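Local coordinates for cutm, flavoprotein of carbon monoxide dehydrogenase (PDB 1FFV), which binds FAD as the flavoprotein subunit of carbon monoxide dehydrogenase and probably passes electrons from the oxidation of carbon monoxide on to an acceptor, at residues E7-K12 / H50-N55; D192-G197 / A215-A220. All blocks are in the same frame, centred on the assembly; numbering follows the deposited sequence.

Contact 1 of 2, residues E7-K12 / H50-N55. With FAD (flavin-adenine dinucleotide), chain J.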
# COMPACT_ATOMS: atom_id res chain seq x y z
N GLU C 7 -11.40 -0.81 37.89
CA GLU C 7 -10.13 -0.52 38.54
C GLU C 7 -9.44 -1.85 38.85
O GLU C 7 -10.09 -2.84 39.17
CB GLU C 7 -10.33 0.29 39.83
CG GLU C 7 -10.20 1.81 39.67
CD GLU C 7 -9.34 2.45 40.78
OE1 GLU C 7 -9.77 2.43 41.96
OE2 GLU C 7 -8.23 2.95 40.46
N TYR C 8 -8.11 -1.87 38.75
CA TYR C 8 -7.35 -3.08 38.99
C TYR C 8 -6.48 -3.00 40.24
O TYR C 8 -5.86 -1.97 40.52
CB TYR C 8 -6.49 -3.38 37.75
CG TYR C 8 -5.58 -4.59 37.85
CD1 TYR C 8 -6.05 -5.88 37.59
CD2 TYR C 8 -4.23 -4.43 38.14
CE1 TYR C 8 -5.19 -6.97 37.63
CE2 TYR C 8 -3.36 -5.51 38.18
CZ TYR C 8 -3.85 -6.78 37.92
OH TYR C 8 -2.97 -7.84 37.94
N HIS C 9 -6.45 -4.10 41.00
CA HIS C 9 -5.67 -4.19 42.23
C HIS C 9 -4.93 -5.53 42.24
O HIS C 9 -5.50 -6.55 41.87
CB HIS C 9 -6.58 -4.12 43.46
CG HIS C 9 -7.54 -2.97 43.46
ND1 HIS C 9 -7.25 -1.75 44.03
CD2 HIS C 9 -8.81 -2.87 42.98
CE1 HIS C 9 -8.30 -0.95 43.90
NE2 HIS C 9 -9.25 -1.61 43.27
N ALA C 10 -3.67 -5.52 42.67
CA ALA C 10 -2.88 -6.75 42.73
C ALA C 10 -2.13 -6.89 44.06
O ALA C 10 -0.91 -6.74 44.12
CB ALA C 10 -1.91 -6.82 41.55
N PRO C 11 -2.86 -7.17 45.15
CA PRO C 11 -2.26 -7.34 46.48
C PRO C 11 -1.29 -8.52 46.52
O PRO C 11 -1.40 -9.46 45.74
CB PRO C 11 -3.49 -7.55 47.37
CG PRO C 11 -4.46 -8.21 46.45
CD PRO C 11 -4.32 -7.38 45.20
N LYS C 12 -0.31 -8.46 47.43
CA LYS C 12 0.68 -9.53 47.53
C LYS C 12 0.48 -10.46 48.72
O LYS C 12 1.30 -11.34 48.99
CB LYS C 12 2.09 -8.94 47.53
CG LYS C 12 2.42 -8.20 46.24
CD LYS C 12 3.88 -7.78 46.19
CE LYS C 12 4.19 -7.03 44.90
NZ LYS C 12 3.92 -7.87 43.69
N HIS C 50 -14.39 -3.09 40.38
CA HIS C 50 -13.05 -3.37 40.87
C HIS C 50 -12.70 -4.86 40.77
O HIS C 50 -13.50 -5.72 41.14
CB HIS C 50 -12.91 -2.95 42.34
CG HIS C 50 -12.98 -1.47 42.56
ND1 HIS C 50 -11.86 -0.68 42.63
CD2 HIS C 50 -14.04 -0.65 42.74
CE1 HIS C 50 -12.23 0.58 42.84
NE2 HIS C 50 -13.54 0.62 42.91
N LEU C 51 -11.51 -5.15 40.26
CA LEU C 51 -11.05 -6.53 40.17
C LEU C 51 -9.81 -6.66 41.04
O LEU C 51 -8.84 -5.91 40.88
CB LEU C 51 -10.72 -6.93 38.73
CG LEU C 51 -11.90 -7.22 37.80
CD1 LEU C 51 -11.40 -7.82 36.50
CD2 LEU C 51 -12.87 -8.17 38.49
N ILE C 52 -9.88 -7.57 42.00
CA ILE C 52 -8.76 -7.81 42.89
C ILE C 52 -8.06 -9.07 42.44
O ILE C 52 -8.53 -10.19 42.67
CB ILE C 52 -9.21 -7.96 44.35
CG1 ILE C 52 -9.94 -6.70 44.79
CG2 ILE C 52 -8.01 -8.23 45.26
CD1 ILE C 52 -10.75 -6.90 46.04
N ASP C 53 -6.93 -8.88 41.77
CA ASP C 53 -6.13 -9.98 41.25
C ASP C 53 -5.37 -10.67 42.39
O ASP C 53 -4.56 -10.04 43.08
CB ASP C 53 -5.16 -9.45 40.19
CG ASP C 53 -4.48 -10.55 39.39
OD1 ASP C 53 -4.49 -11.73 39.80
OD2 ASP C 53 -3.93 -10.22 38.32
N ILE C 54 -5.63 -11.96 42.57
CA ILE C 54 -4.95 -12.72 43.61
C ILE C 54 -3.88 -13.67 43.05
O ILE C 54 -3.46 -14.60 43.74
CB ILE C 54 -5.96 -13.49 44.50
CG1 ILE C 54 -6.87 -14.38 43.64
CG2 ILE C 54 -6.80 -12.50 45.31
CD1 ILE C 54 -7.85 -15.22 44.43
N ASN C 55 -3.41 -13.41 41.83
CA ASN C 55 -2.37 -14.24 41.18
C ASN C 55 -0.95 -13.96 41.64
O ASN C 55 -0.03 -14.69 41.27
CB ASN C 55 -2.38 -14.06 39.65
CG ASN C 55 -3.46 -14.87 38.97
OD1 ASN C 55 -4.54 -14.34 38.69
ND2 ASN C 55 -3.18 -16.14 38.68
PA FAD J . -12.24 -16.94 37.94
O1A FAD J . -11.61 -15.77 38.59
O2A FAD J . -12.57 -16.87 36.63
O5B FAD J . -13.50 -17.10 38.74
C5B FAD J . -13.44 -17.25 40.14
C4B FAD J . -14.83 -16.95 40.70
O4B FAD J . -14.73 -17.38 42.09
C3B FAD J . -15.18 -15.50 40.87
O3B FAD J . -16.48 -15.22 41.26
C2B FAD J . -14.08 -15.10 41.83
O2B FAD J . -14.32 -13.84 42.36
C1B FAD J . -14.15 -16.21 42.83
N9A FAD J . -12.89 -16.74 43.31
C8A FAD J . -11.83 -17.20 42.56
N7A FAD J . -10.82 -17.63 43.31
C5A FAD J . -11.23 -17.42 44.60
C6A FAD J . -10.58 -17.69 45.88
N6A FAD J . -9.39 -18.20 46.00
N1A FAD J . -11.32 -17.34 46.97
C2A FAD J . -12.56 -16.81 46.88
N3A FAD J . -13.23 -16.54 45.76
C4A FAD J . -12.53 -16.87 44.64
N1 FAD J . -14.67 -25.92 34.24
C2 FAD J . -14.98 -27.17 34.54
O2 FAD J . -15.08 -27.54 35.66
N3 FAD J . -15.22 -28.15 33.54
C4 FAD J . -15.14 -27.85 32.21
O4 FAD J . -15.34 -28.72 31.39
C4X FAD J . -14.80 -26.48 31.87
N5 FAD J . -14.71 -26.13 30.58
C5X FAD J . -14.40 -24.83 30.32
C6 FAD J . -14.30 -24.48 28.97
C7 FAD J . -13.99 -23.21 28.59
C7M FAD J . -13.91 -22.86 27.12
C8 FAD J . -13.75 -22.20 29.58
C8M FAD J . -13.40 -20.78 29.19
C9 FAD J . -13.83 -22.54 30.94
C9A FAD J . -14.15 -23.84 31.31
N10 FAD J . -14.25 -24.25 32.67
C10 FAD J . -14.57 -25.52 32.95
C1' FAD J . -13.97 -23.25 33.75
C2' FAD J . -12.58 -23.12 34.53
O2' FAD J . -12.67 -24.51 34.68
C3' FAD J . -13.32 -22.04 35.29
O3' FAD J . -12.07 -21.60 34.71
C4' FAD J . -12.71 -21.40 36.52
O4' FAD J . -14.07 -21.89 36.74
C5' FAD J . -13.29 -20.24 37.34
O5' FAD J . -11.81 -20.56 37.89
P FAD J . -10.80 -19.42 37.72
O1P FAD J . -9.54 -19.94 38.46
O2P FAD J . -10.55 -19.07 36.41
O3P FAD J . -11.38 -18.22 38.35
O HOH W 1 -2.09 -10.85 43.43

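Contact 2 of 2, residues D192-G197 / A215-A220. With FAD (flavin-adenine dinucleotide), chain J.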
# COMPACT_ATOMS: atom_id res chain seq x y z
N ASP C 192 -15.87 -29.29 26.93
CA ASP C 192 -17.22 -28.78 27.17
C ASP C 192 -17.66 -29.22 28.55
O ASP C 192 -17.06 -30.13 29.14
CB ASP C 192 -18.18 -29.34 26.11
CG ASP C 192 -19.57 -28.71 26.16
OD1 ASP C 192 -19.75 -27.61 26.74
OD2 ASP C 192 -20.51 -29.30 25.58
N TRP C 193 -18.68 -28.56 29.09
CA TRP C 193 -19.20 -28.92 30.39
C TRP C 193 -20.00 -30.21 30.26
O TRP C 193 -20.56 -30.51 29.21
CB TRP C 193 -20.05 -27.79 30.96
CG TRP C 193 -19.21 -26.64 31.45
CD1 TRP C 193 -18.76 -26.43 32.72
CD2 TRP C 193 -18.73 -25.53 30.67
NE1 TRP C 193 -18.04 -25.26 32.79
CE2 TRP C 193 -18.01 -24.69 31.54
CE3 TRP C 193 -18.85 -25.17 29.32
CZ2 TRP C 193 -17.40 -23.50 31.11
CZ3 TRP C 193 -18.24 -24.00 28.89
CH2 TRP C 193 -17.53 -23.18 29.79
N ALA C 194 -20.02 -30.99 31.33
CA ALA C 194 -20.74 -32.25 31.32
C ALA C 194 -22.24 -32.11 31.13
O ALA C 194 -22.84 -31.12 31.57
CB ALA C 194 -20.46 -33.00 32.62
N THR C 195 -22.81 -33.07 30.41
CA THR C 195 -24.26 -33.13 30.24
C THR C 195 -24.72 -33.76 31.56
O THR C 195 -25.79 -33.46 32.08
CB THR C 195 -24.65 -34.05 29.06
OG1 THR C 195 -24.18 -33.50 27.83
CG2 THR C 195 -26.16 -34.21 28.99
N ALA C 196 -23.87 -34.64 32.09
CA ALA C 196 -24.09 -35.33 33.35
C ALA C 196 -22.76 -35.96 33.74
O ALA C 196 -21.98 -36.36 32.88
CB ALA C 196 -25.16 -36.40 33.19
N GLY C 197 -22.47 -35.99 35.03
CA GLY C 197 -21.22 -36.59 35.48
C GLY C 197 -21.38 -37.17 36.87
O GLY C 197 -22.28 -36.78 37.62
N ALA C 215 -21.11 -38.49 44.13
CA ALA C 215 -21.47 -37.10 43.85
C ALA C 215 -21.84 -36.91 42.37
O ALA C 215 -21.24 -37.54 41.48
CB ALA C 215 -20.35 -36.16 44.26
N LEU C 216 -22.79 -36.01 42.11
CA LEU C 216 -23.31 -35.77 40.77
C LEU C 216 -23.07 -34.37 40.19
O LEU C 216 -23.37 -33.36 40.83
CB LEU C 216 -24.82 -36.04 40.79
CG LEU C 216 -25.29 -37.33 41.47
CD1 LEU C 216 -26.80 -37.41 41.45
CD2 LEU C 216 -24.68 -38.54 40.78
N THR C 217 -22.60 -34.34 38.94
CA THR C 217 -22.31 -33.09 38.23
C THR C 217 -23.37 -32.69 37.20
O THR C 217 -23.80 -33.50 36.38
CB THR C 217 -20.95 -33.17 37.49
OG1 THR C 217 -19.90 -33.39 38.42
CG2 THR C 217 -20.67 -31.86 36.71
N ASN C 218 -23.73 -31.41 37.23
CA ASN C 218 -24.69 -30.79 36.32
C ASN C 218 -26.09 -31.39 36.17
O ASN C 218 -26.69 -31.31 35.10
CB ASN C 218 -24.05 -30.61 34.93
CG ASN C 218 -24.45 -29.28 34.28
OD1 ASN C 218 -25.04 -28.43 34.93
ND2 ASN C 218 -24.11 -29.11 33.00
N VAL C 219 -26.63 -31.93 37.26
CA VAL C 219 -27.96 -32.53 37.22
C VAL C 219 -28.92 -31.93 38.25
O VAL C 219 -29.95 -32.51 38.57
CB VAL C 219 -27.90 -34.07 37.35
CG1 VAL C 219 -27.24 -34.66 36.12
CG2 VAL C 219 -27.14 -34.47 38.58
N ALA C 220 -28.57 -30.74 38.73
CA ALA C 220 -29.35 -29.99 39.72
C ALA C 220 -28.72 -28.59 39.79
O ALA C 220 -27.69 -28.35 39.18
CB ALA C 220 -29.28 -30.67 41.08
PA FAD J . -12.24 -16.94 37.94
O1A FAD J . -11.61 -15.77 38.59
O2A FAD J . -12.57 -16.87 36.63
O5B FAD J . -13.50 -17.10 38.74
C5B FAD J . -13.44 -17.25 40.14
C4B FAD J . -14.83 -16.95 40.70
O4B FAD J . -14.73 -17.38 42.09
C3B FAD J . -15.18 -15.50 40.87
O3B FAD J . -16.48 -15.22 41.26
C2B FAD J . -14.08 -15.10 41.83
O2B FAD J . -14.32 -13.84 42.36
C1B FAD J . -14.15 -16.21 42.83
N9A FAD J . -12.89 -16.74 43.31
C8A FAD J . -11.83 -17.20 42.56
N7A FAD J . -10.82 -17.63 43.31
C5A FAD J . -11.23 -17.42 44.60
C6A FAD J . -10.58 -17.69 45.88
N6A FAD J . -9.39 -18.20 46.00
N1A FAD J . -11.32 -17.34 46.97
C2A FAD J . -12.56 -16.81 46.88
N3A FAD J . -13.23 -16.54 45.76
C4A FAD J . -12.53 -16.87 44.64
N1 FAD J . -14.67 -25.92 34.24
C2 FAD J . -14.98 -27.17 34.54
O2 FAD J . -15.08 -27.54 35.66
N3 FAD J . -15.22 -28.15 33.54
C4 FAD J . -15.14 -27.85 32.21
O4 FAD J . -15.34 -28.72 31.39
C4X FAD J . -14.80 -26.48 31.87
N5 FAD J . -14.71 -26.13 30.58
C5X FAD J . -14.40 -24.83 30.32
C6 FAD J . -14.30 -24.48 28.97
C7 FAD J . -13.99 -23.21 28.59
C7M FAD J . -13.91 -22.86 27.12
C8 FAD J . -13.75 -22.20 29.58
C8M FAD J . -13.40 -20.78 29.19
C9 FAD J . -13.83 -22.54 30.94
C9A FAD J . -14.15 -23.84 31.31
N10 FAD J . -14.25 -24.25 32.67
C10 FAD J . -14.57 -25.52 32.95
C1' FAD J . -13.97 -23.25 33.75
C2' FAD J . -12.58 -23.12 34.53
O2' FAD J . -12.67 -24.51 34.68
C3' FAD J . -13.32 -22.04 35.29
O3' FAD J . -12.07 -21.60 34.71
C4' FAD J . -12.71 -21.40 36.52
O4' FAD J . -14.07 -21.89 36.74
C5' FAD J . -13.29 -20.24 37.34
O5' FAD J . -11.81 -20.56 37.89
P FAD J . -10.80 -19.42 37.72
O1P FAD J . -9.54 -19.94 38.46
O2P FAD J . -10.55 -19.07 36.41
O3P FAD J . -11.38 -18.22 38.35
O HOH W 2 -26.28 -30.74 32.09

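Contact 1 of 2, residues E7-K12 / H50-N55
Tyr-8 and Asp-53 both carry CG anti to the backbone N (chi1 177° and -168°), which sends the phenol across to the carboxylate. Tyr-8 OH donates to Asp-53 OD2 over 2.6 Å, meeting the oxygen on its anti side, somewhat out of the carboxylate plane, while ring and carboxylate planes stand steeply to each other. A polar side chain of another protein's chain also hydrogen-bonds OD2. The second carboxylate oxygen, OD1, accepts from above its plane the backbone N-H of Asn-55, in an Asx turn, so both ends of the group are held.

On the other sheet face, the imidazoles of His-9 and His-50 meet rim to rim, 26° from coplanar. His-9 NE2 and His-50 ND1 share one almost straight hydrogen bond of 2.8 Å, and Leu-24 of helix 14-24 packs on both residues. Further along, Pro-11 CG rests 3.7 Å from Ile-52 CG2. Between the two faces runs the backbone ladder: Leu-51 N to Glu-7 O, His-9 N to Leu-51 O, Asp-53 N to His-9 O. It joins strand 7-9, outermost in this chain, to the middle strand 50-53 of the small parallel, helix-flanked sheet in the FAD-binding domain, which leads to Ile-54 beside the adenine.

Contact 2 of 2, residues D192-G197 / A215-A220
The carboxamide of Asn-218 meets Ala-194 edge-on: ND2 donates to Ala-194 O over 2.8 Å, with the oxygen practically in the amide plane and the N-H pointing straight at it (177°). One residue before that carbonyl, Trp-193 holds CG beside its backbone N (chi1 -74°), which swings a face of the indole over the isoalloxazine of FAD. Its benzene ring lies over the junction of the flavin's central and dimethylbenzene rings, CZ2 coming within 3.3 Å of FAD C9A, while NE1 lies 3.5 Å from FAD C10, on the pyrimidine side. Flavin N5 sits above the indole plane but displaced toward its rim. With an alanine here instead of the indole, this side of the isoalloxazine is likely to lose its flat cover and the ring system to be freer to shift. The carboxylate of Asp-192, just before the indole, is tied by salt bridges to Arg-188 and Arg-261.

Behind this loop the two segments form the open end of a beta hairpin, strands 196-205 and 208-217, within the C-terminal domain of the CO dehydrogenase flavoprotein family. Gly-197 and Thr-217 make an antiparallel hydrogen-bonded pair: Thr-217 N reaches Gly-197 O at 2.8 Å, and Gly-197 N reaches Thr-217 O at 3.1 Å. Packing is tight here, since a beta carbon on Gly-197 would come about 3.3 Å from Thr-217 CB. Thr-217 OG1 turns to a different partner, the hydroxyl of Tyr-183. Beyond Asn-218, Val-219 CG1 packs 4.0 Å from Ala-196 CB, and helix 264-285 touches both residues through Ala-271 and Met-270.

From the N terminus, the chain runs out along strand 7-9, passes through helix 14-24, strand 28-31 and helix 37-42, and returns at 50-53, where contact 1 closes a loop of 37 residues and joins the outer and middle strands of the three-stranded parallel sheet. It then builds the five-stranded antiparallel sheet before strand 180-186 leads into the four-stranded one. There contact 2 closes a shorter loop of 17 residues, holding together the open end of hairpin 196-205/208-217. The loops follow in series, neither nesting nor crossing: one lies in the FAD-binding domain, the other in the C-terminal domain. The centres of contact 1 and contact 2 lie about 31 Å apart. FAD spans the distance, adenine near 50-55, isoalloxazine against 192-197.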